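PDB 3H2S: putative NADH-flavin reductase from Lactobacillus casei ATCC 334, which binds NADPH in a Rossmann-type fold and is probably an oxidoreductase that uses this nicotinamide cofactor. Local coordinates for residues A[2-8]-A[25-31]; A[54-60]-A[88-93]; A[106-112]-A[174-178]; A[186-192]-A[211-215]. All blocks are in the same frame, centred on the assembly; numbering follows the deposited sequence.

Contact 1: residues A[2-8]-A[25-31]; sequences KIAVLGA and HEVLAVV. With NDP (NADPH dihydro-nicotinamide-adenine-dinucleotide phosphate), chain C.
Strands 2-6 and 26-31 run parallel, their short axes 4.7 Å apart at closest and inclined by 22°, as the first two strands of a Rossmann fold joined by helix 11-22 in a beta-alpha-beta unit. K2 pairs with E26, I3 with V27, A4 with L28 and V5 with A29. Four hydrogen bonds fix this register: I3 N to E26 O, L28 N to I3 O and V5 N to L28 O, each 2.8 Å, then V30 N to V5 O at 3.0 Å. Strand 2-6 runs out into a type II turn, V5 to A8. At G7 the positive phi, 69°, favours glycine, and a CB would also crowd C4B of the adenosine ribose; G7 CA lies 3.3 Å from NDP O3B.

I3, V5, V27 and A29 lie on one face, where I3 and V27 pack on A20 of helix 11-22. There V5 CG2 meets V27 CG1 at 4.3 Å, and small A8 brings CB 3.5 Å from A29 CB. K2, A4, L6, E26, L28 and V30 occupy the other face, where L6 CD1 touches V30 CG2 at 3.6 Å. At the N-terminal end all-t K2 bonds chiefly to S62 through NZ, which makes a long salt bridge to E26 OE2, 3.8 Å. Near the cofactor one water bridges the segments, accepting from G7 N at 2.7 Å and donating to V30 O at 2.6 Å.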
# COMPACT_ATOMS: atom_id res chain seq x y z
N LYS A 2 -8.92 22.24 9.81
CA LYS A 2 -9.44 21.03 10.43
C LYS A 2 -8.49 19.85 10.27
O LYS A 2 -8.00 19.56 9.17
CB LYS A 2 -10.83 20.68 9.89
CG LYS A 2 -11.47 19.54 10.65
CD LYS A 2 -12.90 19.28 10.20
CE LYS A 2 -13.51 18.16 11.02
NZ LYS A 2 -14.94 17.97 10.66
N ILE A 3 -8.15 19.23 11.40
CA ILE A 3 -7.11 18.21 11.44
C ILE A 3 -7.69 16.94 12.03
O ILE A 3 -8.16 16.93 13.17
CB ILE A 3 -5.90 18.67 12.33
CG1 ILE A 3 -5.40 20.06 11.93
CG2 ILE A 3 -4.76 17.64 12.27
CD1 ILE A 3 -4.17 20.55 12.75
N ALA A 4 -7.69 15.86 11.24
CA ALA A 4 -8.01 14.53 11.76
C ALA A 4 -6.74 13.90 12.32
O ALA A 4 -5.71 13.88 11.64
CB ALA A 4 -8.60 13.65 10.66
N VAL A 5 -6.81 13.40 13.56
CA VAL A 5 -5.66 12.73 14.15
C VAL A 5 -5.96 11.24 14.33
O VAL A 5 -6.87 10.86 15.09
CB VAL A 5 -5.28 13.36 15.50
CG1 VAL A 5 -4.09 12.63 16.13
CG2 VAL A 5 -5.02 14.86 15.33
N LEU A 6 -5.22 10.41 13.59
CA LEU A 6 -5.34 8.96 13.76
C LEU A 6 -4.40 8.52 14.88
O LEU A 6 -3.29 9.02 15.00
CB LEU A 6 -4.97 8.24 12.47
CG LEU A 6 -5.98 8.08 11.32
CD1 LEU A 6 -6.94 9.22 11.14
CD2 LEU A 6 -5.23 7.75 10.01
N GLY A 7 -4.89 7.66 15.77
CA GLY A 7 -4.12 7.33 16.97
C GLY A 7 -4.06 8.53 17.92
O GLY A 7 -3.09 8.69 18.65
N ALA A 8 -5.16 9.27 17.98
CA ALA A 8 -5.28 10.47 18.83
C ALA A 8 -5.16 10.20 20.33
O ALA A 8 -4.73 11.06 21.09
CB ALA A 8 -6.60 11.21 18.52
N HIS A 25 -6.70 25.08 15.95
CA HIS A 25 -7.24 24.22 14.91
C HIS A 25 -8.38 23.34 15.43
O HIS A 25 -8.44 23.01 16.62
CB HIS A 25 -6.14 23.37 14.29
CG HIS A 25 -5.11 24.18 13.57
ND1 HIS A 25 -3.87 24.45 14.12
CD2 HIS A 25 -5.21 24.97 12.48
CE1 HIS A 25 -3.21 25.28 13.33
NE2 HIS A 25 -4.02 25.65 12.35
N GLU A 26 -9.31 23.02 14.53
CA GLU A 26 -10.42 22.12 14.86
C GLU A 26 -9.95 20.68 14.74
O GLU A 26 -9.48 20.27 13.68
CB GLU A 26 -11.59 22.35 13.91
CG GLU A 26 -12.82 21.51 14.24
CD GLU A 26 -13.87 21.57 13.17
OE1 GLU A 26 -13.75 22.43 12.26
OE2 GLU A 26 -14.83 20.77 13.22
N VAL A 27 -10.02 19.94 15.83
CA VAL A 27 -9.49 18.58 15.84
C VAL A 27 -10.61 17.56 15.71
O VAL A 27 -11.66 17.69 16.35
CB VAL A 27 -8.68 18.29 17.13
CG1 VAL A 27 -8.30 16.81 17.21
CG2 VAL A 27 -7.42 19.18 17.15
N LEU A 28 -10.38 16.55 14.87
CA LEU A 28 -11.22 15.36 14.87
C LEU A 28 -10.36 14.17 15.27
O LEU A 28 -9.43 13.81 14.55
CB LEU A 28 -11.81 15.13 13.48
CG LEU A 28 -12.69 13.87 13.38
CD1 LEU A 28 -13.87 13.93 14.34
CD2 LEU A 28 -13.15 13.62 11.96
N ALA A 29 -10.62 13.63 16.45
CA ALA A 29 -9.85 12.50 17.00
C ALA A 29 -10.50 11.20 16.58
O ALA A 29 -11.65 10.95 16.92
CB ALA A 29 -9.80 12.59 18.51
N VAL A 30 -9.80 10.43 15.76
CA VAL A 30 -10.27 9.13 15.36
C VAL A 30 -9.80 8.12 16.40
O VAL A 30 -8.60 7.95 16.61
CB VAL A 30 -9.70 8.74 13.98
CG1 VAL A 30 -10.24 7.38 13.54
CG2 VAL A 30 -10.04 9.85 12.96
N VAL A 31 -10.75 7.45 17.04
CA VAL A 31 -10.44 6.64 18.22
C VAL A 31 -11.19 5.32 18.19
O VAL A 31 -12.13 5.15 17.42
CB VAL A 31 -10.79 7.40 19.54
CG1 VAL A 31 -10.06 8.76 19.58
CG2 VAL A 31 -12.31 7.61 19.66
PA NDP C . 0.96 4.57 21.08
O1A NDP C . 1.38 3.10 21.39
O2A NDP C . 0.86 5.53 22.21
O5B NDP C . -0.57 4.15 20.46
C5B NDP C . -0.73 4.77 19.16
C4B NDP C . -2.25 4.77 18.75
O4B NDP C . -2.51 3.59 18.02
C3B NDP C . -3.22 4.70 19.98
O3B NDP C . -4.10 5.77 19.83
C2B NDP C . -3.95 3.31 19.76
O2B NDP C . -5.26 3.21 20.20
C1B NDP C . -3.85 3.24 18.20
N9A NDP C . -3.99 1.85 17.74
C8A NDP C . -3.05 0.81 18.01
N7A NDP C . -3.39 -0.35 17.46
C5A NDP C . -4.59 -0.07 16.77
C6A NDP C . -5.39 -0.92 15.98
N6A NDP C . -5.04 -2.23 15.85
N1A NDP C . -6.65 -0.48 15.62
C2A NDP C . -6.90 0.86 15.79
N3A NDP C . -6.12 1.82 16.36
C4A NDP C . -4.98 1.29 16.92
O3 NDP C . 2.17 4.96 20.14
PN NDP C . 3.32 6.10 20.03
O1N NDP C . 2.65 7.48 20.21
O2N NDP C . 4.27 5.75 21.14
O5D NDP C . 4.00 6.10 18.55
C5D NDP C . 3.52 6.92 17.48
C4D NDP C . 4.44 6.69 16.27
O4D NDP C . 5.76 6.86 16.75
C3D NDP C . 4.37 5.30 15.57
O3D NDP C . 4.58 5.44 14.21
C2D NDP C . 5.53 4.54 16.31
O2D NDP C . 6.09 3.54 15.49
C1D NDP C . 6.54 5.74 16.40
N1N NDP C . 7.65 5.44 17.31
C2N NDP C . 8.96 5.31 16.70
C3N NDP C . 10.05 4.75 17.62
C7N NDP C . 11.42 5.14 17.10
O7N NDP C . 11.65 5.09 15.90
N7N NDP C . 12.44 5.38 18.01
C4N NDP C . 9.89 4.92 19.12
C5N NDP C . 8.48 4.75 19.63
C6N NDP C . 7.35 5.10 18.69
P2B NDP C . -5.58 2.98 21.78
O1X NDP C . -5.24 4.30 22.57
O2X NDP C . -7.15 2.88 21.89
O3X NDP C . -4.85 1.81 22.35
O HOH W 1 -7.20 6.33 15.11

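Contact 2: residues A[54-60]-A[88-93]; sequences VLTEADL and HLVSLL
A histidine side chain supplies the one direct hydrogen bond between these segments: H88, with chi1 t, turns its ring edge to the backbone of 54-60, and NE2 donates to L55 O at 2.8 Å. Imidazole is long enough to span helix and loop. Segment 54-60 then enters a weakly bonded helical turn, 57-60, opened by a capping box: D59 N donates to T56 OG1 at 3.2 Å and T56 N to D59 OD2 at 2.9 Å. CA atoms come closest at E57 and L92, 5.2 Å. Leucines fill the interior. L60 (m,t) brings CD1 to 3.6 Å from L89 CD1 and 4.1 Å from L92 CD1, while L55 CB lies 4.0 Å from L92 CD1. At the exposed margin a water lies 2.5 Å from E57 OE2 and 2.7 Å from S91 O. The C-terminal part of helix 80-91 thus joins the short helix over one sheet face: L55 and L89 on L6 of strand 2-6, L60 on A4, L60 and L89 on V66 of strand 65-68.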
# COMPACT_ATOMS: atom_id res chain seq x y z
N VAL A 54 -11.24 1.43 7.99
CA VAL A 54 -12.61 1.51 7.48
C VAL A 54 -13.04 2.96 7.26
O VAL A 54 -14.11 3.22 6.72
CB VAL A 54 -13.57 0.76 8.43
CG1 VAL A 54 -14.89 1.48 8.60
CG2 VAL A 54 -13.73 -0.68 7.95
N LEU A 55 -12.12 3.89 7.53
CA LEU A 55 -12.31 5.29 7.15
C LEU A 55 -12.60 5.44 5.65
O LEU A 55 -12.04 4.72 4.83
CB LEU A 55 -11.11 6.13 7.53
CG LEU A 55 -10.86 6.36 9.03
CD1 LEU A 55 -9.47 6.99 9.22
CD2 LEU A 55 -11.95 7.26 9.62
N THR A 56 -13.53 6.33 5.32
CA THR A 56 -13.94 6.55 3.93
C THR A 56 -13.51 7.92 3.45
O THR A 56 -13.15 8.78 4.26
CB THR A 56 -15.47 6.46 3.78
OG1 THR A 56 -16.07 7.51 4.55
CG2 THR A 56 -15.98 5.11 4.28
N GLU A 57 -13.64 8.16 2.15
CA GLU A 57 -13.34 9.48 1.61
C GLU A 57 -14.22 10.54 2.25
O GLU A 57 -13.73 11.58 2.67
CB GLU A 57 -13.51 9.49 0.09
CG GLU A 57 -12.23 9.20 -0.65
CD GLU A 57 -12.31 9.59 -2.12
OE1 GLU A 57 -13.23 10.36 -2.48
OE2 GLU A 57 -11.45 9.13 -2.90
N ALA A 58 -15.50 10.21 2.44
CA ALA A 58 -16.44 11.13 3.06
C ALA A 58 -16.05 11.53 4.49
O ALA A 58 -16.25 12.69 4.89
CB ALA A 58 -17.86 10.56 3.03
N ASP A 59 -15.54 10.58 5.27
CA ASP A 59 -15.09 10.86 6.63
C ASP A 59 -14.07 11.99 6.65
O ASP A 59 -13.92 12.69 7.65
CB ASP A 59 -14.47 9.61 7.28
CG ASP A 59 -15.50 8.55 7.62
OD1 ASP A 59 -16.67 8.90 7.87
OD2 ASP A 59 -15.15 7.34 7.56
N LEU A 60 -13.28 12.08 5.58
CA LEU A 60 -12.12 12.96 5.56
C LEU A 60 -12.33 14.22 4.72
O LEU A 60 -11.43 15.03 4.59
CB LEU A 60 -10.88 12.21 5.07
CG LEU A 60 -10.18 11.28 6.06
CD1 LEU A 60 -8.77 10.94 5.59
CD2 LEU A 60 -10.15 11.87 7.45
N HIS A 88 -3.95 2.70 3.27
CA HIS A 88 -5.37 3.03 3.27
C HIS A 88 -5.56 4.54 3.27
O HIS A 88 -6.39 5.08 2.52
CB HIS A 88 -6.09 2.42 4.49
CG HIS A 88 -7.57 2.63 4.46
ND1 HIS A 88 -8.35 2.19 3.42
CD2 HIS A 88 -8.37 3.39 5.24
CE1 HIS A 88 -9.60 2.58 3.61
NE2 HIS A 88 -9.63 3.35 4.69
N LEU A 89 -4.84 5.23 4.15
CA LEU A 89 -4.93 6.70 4.20
C LEU A 89 -4.59 7.36 2.86
O LEU A 89 -5.31 8.25 2.39
CB LEU A 89 -4.03 7.27 5.31
CG LEU A 89 -4.13 8.79 5.49
CD1 LEU A 89 -5.58 9.29 5.56
CD2 LEU A 89 -3.33 9.27 6.71
N VAL A 90 -3.46 6.97 2.28
CA VAL A 90 -3.09 7.46 0.95
C VAL A 90 -4.20 7.25 -0.09
O VAL A 90 -4.49 8.14 -0.89
CB VAL A 90 -1.74 6.84 0.47
CG1 VAL A 90 -1.51 7.14 -1.03
CG2 VAL A 90 -0.58 7.41 1.30
N SER A 91 -4.88 6.11 -0.01
CA SER A 91 -5.91 5.81 -0.99
C SER A 91 -7.09 6.77 -0.90
O SER A 91 -7.82 6.96 -1.87
CB SER A 91 -6.39 4.37 -0.85
OG SER A 91 -7.33 4.23 0.20
N LEU A 92 -7.24 7.42 0.26
CA LEU A 92 -8.34 8.36 0.48
C LEU A 92 -7.94 9.78 0.07
O LEU A 92 -8.75 10.69 0.11
CB LEU A 92 -8.76 8.37 1.95
CG LEU A 92 -9.10 7.03 2.60
CD1 LEU A 92 -9.41 7.21 4.08
CD2 LEU A 92 -10.29 6.41 1.86
N LEU A 93 -6.66 9.97 -0.21
CA LEU A 93 -6.16 11.31 -0.49
C LEU A 93 -5.87 11.58 -1.97
O LEU A 93 -5.32 12.62 -2.31
CB LEU A 93 -4.93 11.61 0.35
CG LEU A 93 -5.14 11.37 1.85
CD1 LEU A 93 -3.87 11.69 2.58
CD2 LEU A 93 -6.30 12.21 2.36
O HOH W 2 -8.97 9.17 -2.91

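Contact 3: residues A[106-112]-A[174-178]; sequences SASLAMP and KDTLL. With NDP (NADPH dihydro-nicotinamide-adenine-dinucleotide phosphate), chain C.
S106 N donates to the nicotinamide amide oxygen, NDP O7N, at 2.7 Å, and two backbone hydrogen bonds tie the irregular segments together: A110 N donates to D175 O at 2.8 Å, and L177 N to A110 O at 2.9 Å. They make a single bridge between A110 and T176, whose CA atoms are 4.6 Å apart. A water also donates to D175 O at 3.1 Å and, weakly, to S108 O at 3.3 Å. The D175 carboxylate turns to R209 in a salt bridge. Before the bridge, 106-109 forms a turn, with L109 N bonded to S106 O at 3.0 Å. L177 (t,p), pointing toward the other segment, is the main apolar partner: CD1 lies 4.0 Å from L109 CD1 and CB 4.2 Å from P112 CD. Rigid P112 also lies against T176, CA to CG2 3.8 Å. Loop 106-112, which follows strand 99-103, thus lines the nicotinamide end of the NADPH pocket of a Rossmann fold through S106, and 174-178 packs against it.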
# COMPACT_ATOMS: atom_id res chain seq x y z
N SER A 106 12.77 5.19 13.42
CA SER A 106 14.17 5.56 13.42
C SER A 106 15.00 4.63 12.52
O SER A 106 16.05 5.01 12.02
CB SER A 106 14.68 5.50 14.87
OG SER A 106 15.57 6.58 15.13
N ALA A 107 14.51 3.42 12.29
CA ALA A 107 15.29 2.40 11.59
C ALA A 107 15.46 2.66 10.09
O ALA A 107 16.30 2.05 9.44
CB ALA A 107 14.70 1.02 11.84
N SER A 108 14.67 3.58 9.55
CA SER A 108 14.80 3.97 8.15
C SER A 108 15.77 5.14 7.98
O SER A 108 15.98 5.63 6.87
CB SER A 108 13.42 4.31 7.55
OG SER A 108 12.86 5.47 8.14
N LEU A 109 16.30 5.63 9.10
CA LEU A 109 17.35 6.65 9.07
C LEU A 109 18.73 6.02 8.94
O LEU A 109 18.95 4.88 9.37
CB LEU A 109 17.32 7.48 10.35
CG LEU A 109 16.08 8.31 10.66
CD1 LEU A 109 16.16 8.81 12.10
CD2 LEU A 109 15.94 9.45 9.66
N ALA A 110 19.67 6.77 8.36
CA ALA A 110 21.08 6.39 8.40
C ALA A 110 21.67 6.62 9.79
O ALA A 110 21.44 7.66 10.42
CB ALA A 110 21.87 7.16 7.35
N MSE A 111 22.56 5.71 10.19
CA MSE A 111 23.51 6.02 11.25
C MSE A 111 24.41 7.19 10.83
O MSE A 111 24.65 7.41 9.64
CB MSE A 111 24.38 4.79 11.56
CG MSE A 111 23.61 3.64 12.20
SE MSE A 111 22.97 4.05 14.02
CE MSE A 111 22.93 2.21 14.70
N PRO A 112 24.91 7.94 11.81
CA PRO A 112 25.85 9.02 11.51
C PRO A 112 26.99 8.50 10.64
O PRO A 112 27.50 7.42 10.88
CB PRO A 112 26.36 9.43 12.90
CG PRO A 112 25.23 9.10 13.82
CD PRO A 112 24.61 7.85 13.26
N LYS A 174 17.40 15.55 7.88
CA LYS A 174 16.81 14.92 6.71
C LYS A 174 16.73 13.41 6.92
O LYS A 174 15.72 12.92 7.42
CB LYS A 174 17.62 15.25 5.45
CG LYS A 174 17.69 16.73 5.12
CD LYS A 174 19.12 17.17 4.85
CE LYS A 174 19.27 18.68 5.04
NZ LYS A 174 20.46 19.21 4.31
N ASP A 175 17.82 12.69 6.67
CA ASP A 175 17.78 11.22 6.63
C ASP A 175 18.74 10.55 7.61
O ASP A 175 18.90 9.33 7.59
CB ASP A 175 18.06 10.70 5.22
CG ASP A 175 16.99 11.11 4.23
OD1 ASP A 175 15.81 10.75 4.43
OD2 ASP A 175 17.35 11.73 3.20
N THR A 176 19.47 11.36 8.38
CA THR A 176 20.49 10.84 9.29
C THR A 176 20.10 11.05 10.75
O THR A 176 19.62 12.11 11.12
CB THR A 176 21.88 11.48 9.01
OG1 THR A 176 22.24 11.25 7.65
CG2 THR A 176 22.95 10.84 9.89
N LEU A 177 20.24 10.00 11.56
CA LEU A 177 20.01 10.11 12.99
C LEU A 177 20.76 11.32 13.54
O LEU A 177 21.95 11.52 13.24
CB LEU A 177 20.51 8.84 13.69
CG LEU A 177 20.07 8.66 15.15
CD1 LEU A 177 18.57 8.39 15.23
CD2 LEU A 177 20.88 7.54 15.78
N LEU A 178 20.06 12.10 14.37
CA LEU A 178 20.62 13.26 15.04
C LEU A 178 21.03 12.95 16.48
O LEU A 178 20.34 12.22 17.20
CB LEU A 178 19.61 14.41 15.03
CG LEU A 178 19.08 14.87 13.67
CD1 LEU A 178 18.03 15.95 13.84
CD2 LEU A 178 20.23 15.36 12.77
PA NDP C . 0.96 4.57 21.08
O1A NDP C . 1.38 3.10 21.39
O2A NDP C . 0.86 5.53 22.21
O5B NDP C . -0.57 4.15 20.46
C5B NDP C . -0.73 4.77 19.16
C4B NDP C . -2.25 4.77 18.75
O4B NDP C . -2.51 3.59 18.02
C3B NDP C . -3.22 4.70 19.98
O3B NDP C . -4.10 5.77 19.83
C2B NDP C . -3.95 3.31 19.76
O2B NDP C . -5.26 3.21 20.20
C1B NDP C . -3.85 3.24 18.20
N9A NDP C . -3.99 1.85 17.74
C8A NDP C . -3.05 0.81 18.01
N7A NDP C . -3.39 -0.35 17.46
C5A NDP C . -4.59 -0.07 16.77
C6A NDP C . -5.39 -0.92 15.98
N6A NDP C . -5.04 -2.23 15.85
N1A NDP C . -6.65 -0.48 15.62
C2A NDP C . -6.90 0.86 15.79
N3A NDP C . -6.12 1.82 16.36
C4A NDP C . -4.98 1.29 16.92
O3 NDP C . 2.17 4.96 20.14
PN NDP C . 3.32 6.10 20.03
O1N NDP C . 2.65 7.48 20.21
O2N NDP C . 4.27 5.75 21.14
O5D NDP C . 4.00 6.10 18.55
C5D NDP C . 3.52 6.92 17.48
C4D NDP C . 4.44 6.69 16.27
O4D NDP C . 5.76 6.86 16.75
C3D NDP C . 4.37 5.30 15.57
O3D NDP C . 4.58 5.44 14.21
C2D NDP C . 5.53 4.54 16.31
O2D NDP C . 6.09 3.54 15.49
C1D NDP C . 6.54 5.74 16.40
N1N NDP C . 7.65 5.44 17.31
C2N NDP C . 8.96 5.31 16.70
C3N NDP C . 10.05 4.75 17.62
C7N NDP C . 11.42 5.14 17.10
O7N NDP C . 11.65 5.09 15.90
N7N NDP C . 12.44 5.38 18.01
C4N NDP C . 9.89 4.92 19.12
C5N NDP C . 8.48 4.75 19.63
C6N NDP C . 7.35 5.10 18.69
P2B NDP C . -5.58 2.98 21.78
O1X NDP C . -5.24 4.30 22.57
O2X NDP C . -7.15 2.88 21.89
O3X NDP C . -4.85 1.81 22.35
O HOH W 3 18.24 7.46 5.26

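Contact 4: residues A[186-192]-A[211-215]; sequences HITTGNM and VVRDA
D214 (m) offers two carboxylate oxygens to three donors. D214 OD2 accepts from H186 ND1 at 2.8 Å, a His-carboxylate hydrogen bond, while OD1 accepts from T188 N at 2.9 Å and N191 ND2 at 2.8 Å. H186 (chi1 p) meets the acid with its ring edge, and its NE2 bonds D182. The backbones join as well, D214 N donating to H186 O at 2.8 Å, with I187 CA 4.6 Å from R213 CA. T188 (p) is the N-cap of the following helix, OG1 accepting from N191 N at 3.1 Å; N191 (m) gives its OD1 to T168 N. R213 leaves sideways and its end leads away, NH1 donating to D214 O at 2.9 Å. I187 (t,p) sets CD1 3.9 Å from V212 CG2, and selenomethionine M192 (t,p,p) curls CE to 3.8 Å from the same atom. The contact thus fastens the start of helix 189-201 to the end of strand 209-214, which runs between 153-158 and antiparallel 170-173; I187 and M192 lie on P158.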
# COMPACT_ATOMS: atom_id res chain seq x y z
N HIS A 186 17.15 11.78 21.11
CA HIS A 186 15.81 11.70 21.67
C HIS A 186 14.93 12.87 21.25
O HIS A 186 15.43 13.96 20.93
CB HIS A 186 15.85 11.61 23.21
CG HIS A 186 16.74 12.64 23.85
ND1 HIS A 186 16.34 13.94 24.04
CD2 HIS A 186 18.02 12.57 24.27
CE1 HIS A 186 17.31 14.61 24.63
NE2 HIS A 186 18.35 13.81 24.76
N ILE A 187 13.63 12.61 21.19
CA ILE A 187 12.63 13.63 20.94
C ILE A 187 11.42 13.33 21.82
O ILE A 187 11.00 12.19 21.92
CB ILE A 187 12.20 13.65 19.45
CG1 ILE A 187 11.13 14.72 19.20
CG2 ILE A 187 11.63 12.29 19.05
CD1 ILE A 187 11.67 16.07 18.85
N THR A 188 10.92 14.35 22.53
CA THR A 188 9.71 14.19 23.33
C THR A 188 8.45 14.19 22.47
O THR A 188 8.43 14.74 21.36
CB THR A 188 9.59 15.27 24.43
OG1 THR A 188 9.45 16.57 23.83
CG2 THR A 188 10.84 15.25 25.33
N THR A 189 7.39 13.60 23.00
CA THR A 189 6.08 13.68 22.36
C THR A 189 5.66 15.14 22.14
O THR A 189 5.07 15.47 21.12
CB THR A 189 5.00 12.92 23.17
OG1 THR A 189 5.03 13.35 24.53
CG2 THR A 189 5.26 11.43 23.14
N GLY A 190 5.99 16.02 23.09
CA GLY A 190 5.67 17.44 22.95
C GLY A 190 6.38 18.09 21.78
O GLY A 190 5.77 18.82 20.99
N ASN A 191 7.67 17.79 21.62
CA ASN A 191 8.47 18.38 20.55
C ASN A 191 8.17 17.82 19.16
O ASN A 191 8.08 18.57 18.18
CB ASN A 191 9.97 18.24 20.87
CG ASN A 191 10.46 19.36 21.75
OD1 ASN A 191 9.92 20.46 21.71
ND2 ASN A 191 11.39 19.04 22.66
N MSE A 192 7.84 16.53 19.11
CA MSE A 192 7.29 15.94 17.90
C MSE A 192 6.00 16.66 17.51
O MSE A 192 5.79 16.95 16.33
CB MSE A 192 7.04 14.43 18.08
CG MSE A 192 6.32 13.79 16.90
SE MSE A 192 7.38 13.86 15.24
CE MSE A 192 8.72 12.50 15.69
N VAL A 211 13.83 14.28 10.06
CA VAL A 211 13.99 13.65 11.37
C VAL A 211 14.10 14.80 12.37
O VAL A 211 14.67 15.84 12.05
CB VAL A 211 15.27 12.80 11.45
CG1 VAL A 211 16.50 13.60 10.98
CG2 VAL A 211 15.49 12.26 12.86
N VAL A 212 13.61 14.59 13.59
CA VAL A 212 13.67 15.65 14.60
C VAL A 212 14.23 15.15 15.92
O VAL A 212 13.99 14.01 16.31
CB VAL A 212 12.30 16.32 14.81
CG1 VAL A 212 11.93 17.13 13.58
CG2 VAL A 212 11.22 15.28 15.08
N ARG A 213 14.99 16.00 16.61
CA ARG A 213 15.43 15.71 17.97
C ARG A 213 15.13 16.90 18.88
O ARG A 213 14.92 18.02 18.40
CB ARG A 213 16.92 15.38 18.00
CG ARG A 213 17.83 16.59 17.74
CD ARG A 213 19.28 16.25 18.09
NE ARG A 213 20.22 17.28 17.65
CZ ARG A 213 20.59 18.33 18.39
NH1 ARG A 213 20.00 18.59 19.54
NH2 ARG A 213 21.51 19.17 17.92
N ASP A 214 15.17 16.65 20.19
CA ASP A 214 15.06 17.73 21.16
C ASP A 214 16.24 18.67 20.98
O ASP A 214 17.38 18.23 20.83
CB ASP A 214 15.08 17.18 22.59
CG ASP A 214 13.86 16.35 22.92
OD1 ASP A 214 12.77 16.63 22.36
OD2 ASP A 214 13.97 15.47 23.81
N ALA A 215 15.98 19.97 21.14
CA ALA A 215 17.06 20.97 21.11
C ALA A 215 17.79 20.99 22.44
O ALA A 215 17.36 20.37 23.41
CB ALA A 215 16.49 22.35 20.81

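Overall arrangement
Contacts 1 and 2 share one core, their centres 14 Å apart: L6 CD1 meets L55 CD1 at 3.9 Å and A4 CB meets L60 CD2 at 4.0 Å. Contacts 3 and 4 form a second pair, again with centres 14 Å apart, where L109 CD1 packs on V211 CG2 at 3.6 Å. The pairs lie far apart: contacts 1 and 3, on opposite sides of the chain's centre, have centres about 28 Å apart, yet NADPH spans them, its adenosine ribose at G7 and its nicotinamide at S106. Contacts 1 and 4 reach the same sheet, their nearest atoms about 10 Å apart, and the M192 side chain lies about 6 Å from the cofactor at the nearest atoms.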